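Local coordinates for protein nucleoside permease NupG (PDB 7DLA) that carries purine and pyrimidine nucleosides across the Escherichia coli inner membrane together with protons, driven by the proton motive force, at residues A[283-288]-A[396-401]. The protein carries 1 engineered substitution. Numbering follows the deposited sequence.
Sequences VMMISI and FAFMAM
Phe-398 sets CG anti to its backbone N (chi1 -173°), and its ring meets helix 253-299, where Met-285, its own CG anti to N (chi1 -168°) and its chain bent at chi2, touches it with sulfur. Both helices, 253-299 and 380-402, are transmembrane helices of the major facilitator superfamily fold, and their short segments run antiparallel at 166°, axes 10.7 Å apart. Three side chains of 283-288 gather round the one phenyl ring. The side chains of Met-285 and Phe-398 slide past each other in opposite directions, Met-285 SD lying obliquely 3.8 Å from Phe-398 CD2, a Met-aromatic contact. The Met-284 side chain crosses that of Phe-398 at about a right angle and bends at chi3; Met-284 CE meets the edge of the ring near its plane, 3.9 Å from Phe-398 CZ, while Met-284 SD makes a second, longer Met-aromatic approach. Ile-288 sends CD1 obliquely to the root of the ring, 3.7 Å from CG and 3.8 Å from CB of Phe-398. Helix 208-222 closes in as well: Phe-216 touches both Ile-288 and the Phe-398 ring, and Phe-213 packs on Met-284. Nearer the surface the side chains of Met-285 and Met-399 cross at about a right angle, Met-285 CE 3.8 Å from Met-399 CE.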
loop_
_atom_site.group_PDB
_atom_site.type_symbol
_atom_site.label_atom_id
_atom_site.label_comp_id
_atom_site.label_asym_id
_atom_site.label_seq_id
_atom_site.Cartn_x
_atom_site.Cartn_y
_atom_site.Cartn_z
ATOM N N VAL A 283 11.044 -11.534 -14.260
ATOM C CA VAL A 283 10.719 -11.225 -12.871
ATOM C C VAL A 283 9.262 -10.776 -12.752
ATOM O O VAL A 283 8.535 -11.205 -11.838
ATOM C CB VAL A 283 11.718 -10.202 -12.308
ATOM C CG1 VAL A 283 11.081 -9.370 -11.229
ATOM C CG2 VAL A 283 12.942 -10.947 -11.768
ATOM N N MET A 284 8.799 -9.959 -13.707
ATOM C CA MET A 284 7.385 -9.584 -13.754
ATOM C C MET A 284 6.474 -10.808 -13.901
ATOM O O MET A 284 5.372 -10.858 -13.326
ATOM C CB MET A 284 7.151 -8.590 -14.896
ATOM C CG MET A 284 7.049 -7.113 -14.463
ATOM S SD MET A 284 6.590 -5.982 -15.819
ATOM C CE MET A 284 7.807 -6.479 -17.046
ATOM N N MET A 285 6.919 -11.812 -14.652
ATOM C CA MET A 285 6.136 -13.034 -14.762
ATOM C C MET A 285 6.085 -13.774 -13.436
ATOM O O MET A 285 5.054 -14.363 -13.098
ATOM C CB MET A 285 6.716 -13.944 -15.837
ATOM C CG MET A 285 5.827 -15.130 -16.250
ATOM S SD MET A 285 4.367 -14.667 -17.234
ATOM C CE MET A 285 3.206 -15.953 -16.780
ATOM N N ILE A 286 7.194 -13.787 -12.686
ATOM C CA ILE A 286 7.191 -14.451 -11.381
ATOM C C ILE A 286 6.177 -13.772 -10.471
ATOM O O ILE A 286 5.485 -14.415 -9.670
ATOM C CB ILE A 286 8.594 -14.443 -10.745
ATOM C CG1 ILE A 286 9.641 -15.018 -11.682
ATOM C CG2 ILE A 286 8.622 -15.396 -9.600
ATOM C CD1 ILE A 286 11.067 -14.832 -11.201
ATOM N N SER A 287 6.059 -12.456 -10.599
ATOM C CA SER A 287 5.046 -11.750 -9.826
ATOM C C SER A 287 3.644 -12.206 -10.217
ATOM O O SER A 287 2.817 -12.555 -9.363
ATOM C CB SER A 287 5.203 -10.244 -10.022
ATOM O OG SER A 287 3.950 -9.595 -9.967
ATOM N N ILE A 288 3.355 -12.200 -11.511
ATOM C CA ILE A 288 2.001 -12.514 -11.949
ATOM C C ILE A 288 1.616 -13.948 -11.588
ATOM O O ILE A 288 0.473 -14.228 -11.223
ATOM C CB ILE A 288 1.880 -12.252 -13.454
ATOM C CG1 ILE A 288 1.526 -10.798 -13.694
ATOM C CG2 ILE A 288 0.841 -13.139 -14.056
ATOM C CD1 ILE A 288 1.730 -10.411 -15.106
ATOM N N PHE A 396 -2.132 -15.066 -18.691
ATOM C CA PHE A 396 -2.230 -15.438 -20.099
ATOM C C PHE A 396 -1.895 -14.253 -20.975
ATOM O O PHE A 396 -1.019 -14.331 -21.837
ATOM C CB PHE A 396 -3.626 -15.946 -20.452
ATOM C CG PHE A 396 -3.874 -17.339 -20.020
ATOM C CD1 PHE A 396 -2.856 -18.092 -19.454
ATOM C CD2 PHE A 396 -5.105 -17.910 -20.205
ATOM C CE1 PHE A 396 -3.072 -19.389 -19.058
ATOM C CE2 PHE A 396 -5.322 -19.188 -19.827
ATOM C CZ PHE A 396 -4.305 -19.936 -19.241
ATOM N N ALA A 397 -2.584 -13.136 -20.742
ATOM C CA ALA A 397 -2.361 -11.966 -21.569
ATOM C C ALA A 397 -0.922 -11.492 -21.471
ATOM O O ALA A 397 -0.366 -10.968 -22.444
ATOM C CB ALA A 397 -3.320 -10.861 -21.185
ATOM N N PHE A 398 -0.289 -11.651 -20.310
ATOM C CA PHE A 398 1.085 -11.176 -20.250
ATOM C C PHE A 398 2.006 -12.078 -21.048
ATOM O O PHE A 398 2.895 -11.584 -21.745
ATOM C CB PHE A 398 1.543 -11.061 -18.802
ATOM C CG PHE A 398 2.891 -10.407 -18.648
ATOM C CD1 PHE A 398 2.993 -9.029 -18.545
ATOM C CD2 PHE A 398 4.050 -11.160 -18.629
ATOM C CE1 PHE A 398 4.223 -8.420 -18.405
ATOM C CE2 PHE A 398 5.285 -10.550 -18.500
ATOM C CZ PHE A 398 5.367 -9.184 -18.385
ATOM N N MET A 399 1.775 -13.390 -20.974
ATOM C CA MET A 399 2.503 -14.352 -21.796
ATOM C C MET A 399 2.365 -14.040 -23.291
ATOM O O MET A 399 3.352 -14.105 -24.040
ATOM C CB MET A 399 1.991 -15.741 -21.457
ATOM C CG MET A 399 2.959 -16.605 -20.672
ATOM S SD MET A 399 2.073 -18.011 -19.968
ATOM C CE MET A 399 3.397 -18.919 -19.162
ATOM N N ALA A 400 1.153 -13.691 -23.737
ATOM C CA ALA A 400 0.978 -13.173 -25.089
ATOM C C ALA A 400 1.910 -11.998 -25.332
ATOM O O ALA A 400 2.741 -12.049 -26.237
ATOM C CB ALA A 400 -0.473 -12.776 -25.348
ATOM N N MET A 401 1.818 -10.943 -24.512
ATOM C CA MET A 401 2.641 -9.762 -24.784
ATOM C C MET A 401 4.150 -10.061 -24.796
ATOM O O MET A 401 4.870 -9.445 -25.590
ATOM C CB MET A 401 2.375 -8.621 -23.801
ATOM C CG MET A 401 3.682 -7.858 -23.403
ATOM S SD MET A 401 3.522 -6.254 -22.603
ATOM C CE MET A 401 5.233 -5.887 -22.325
#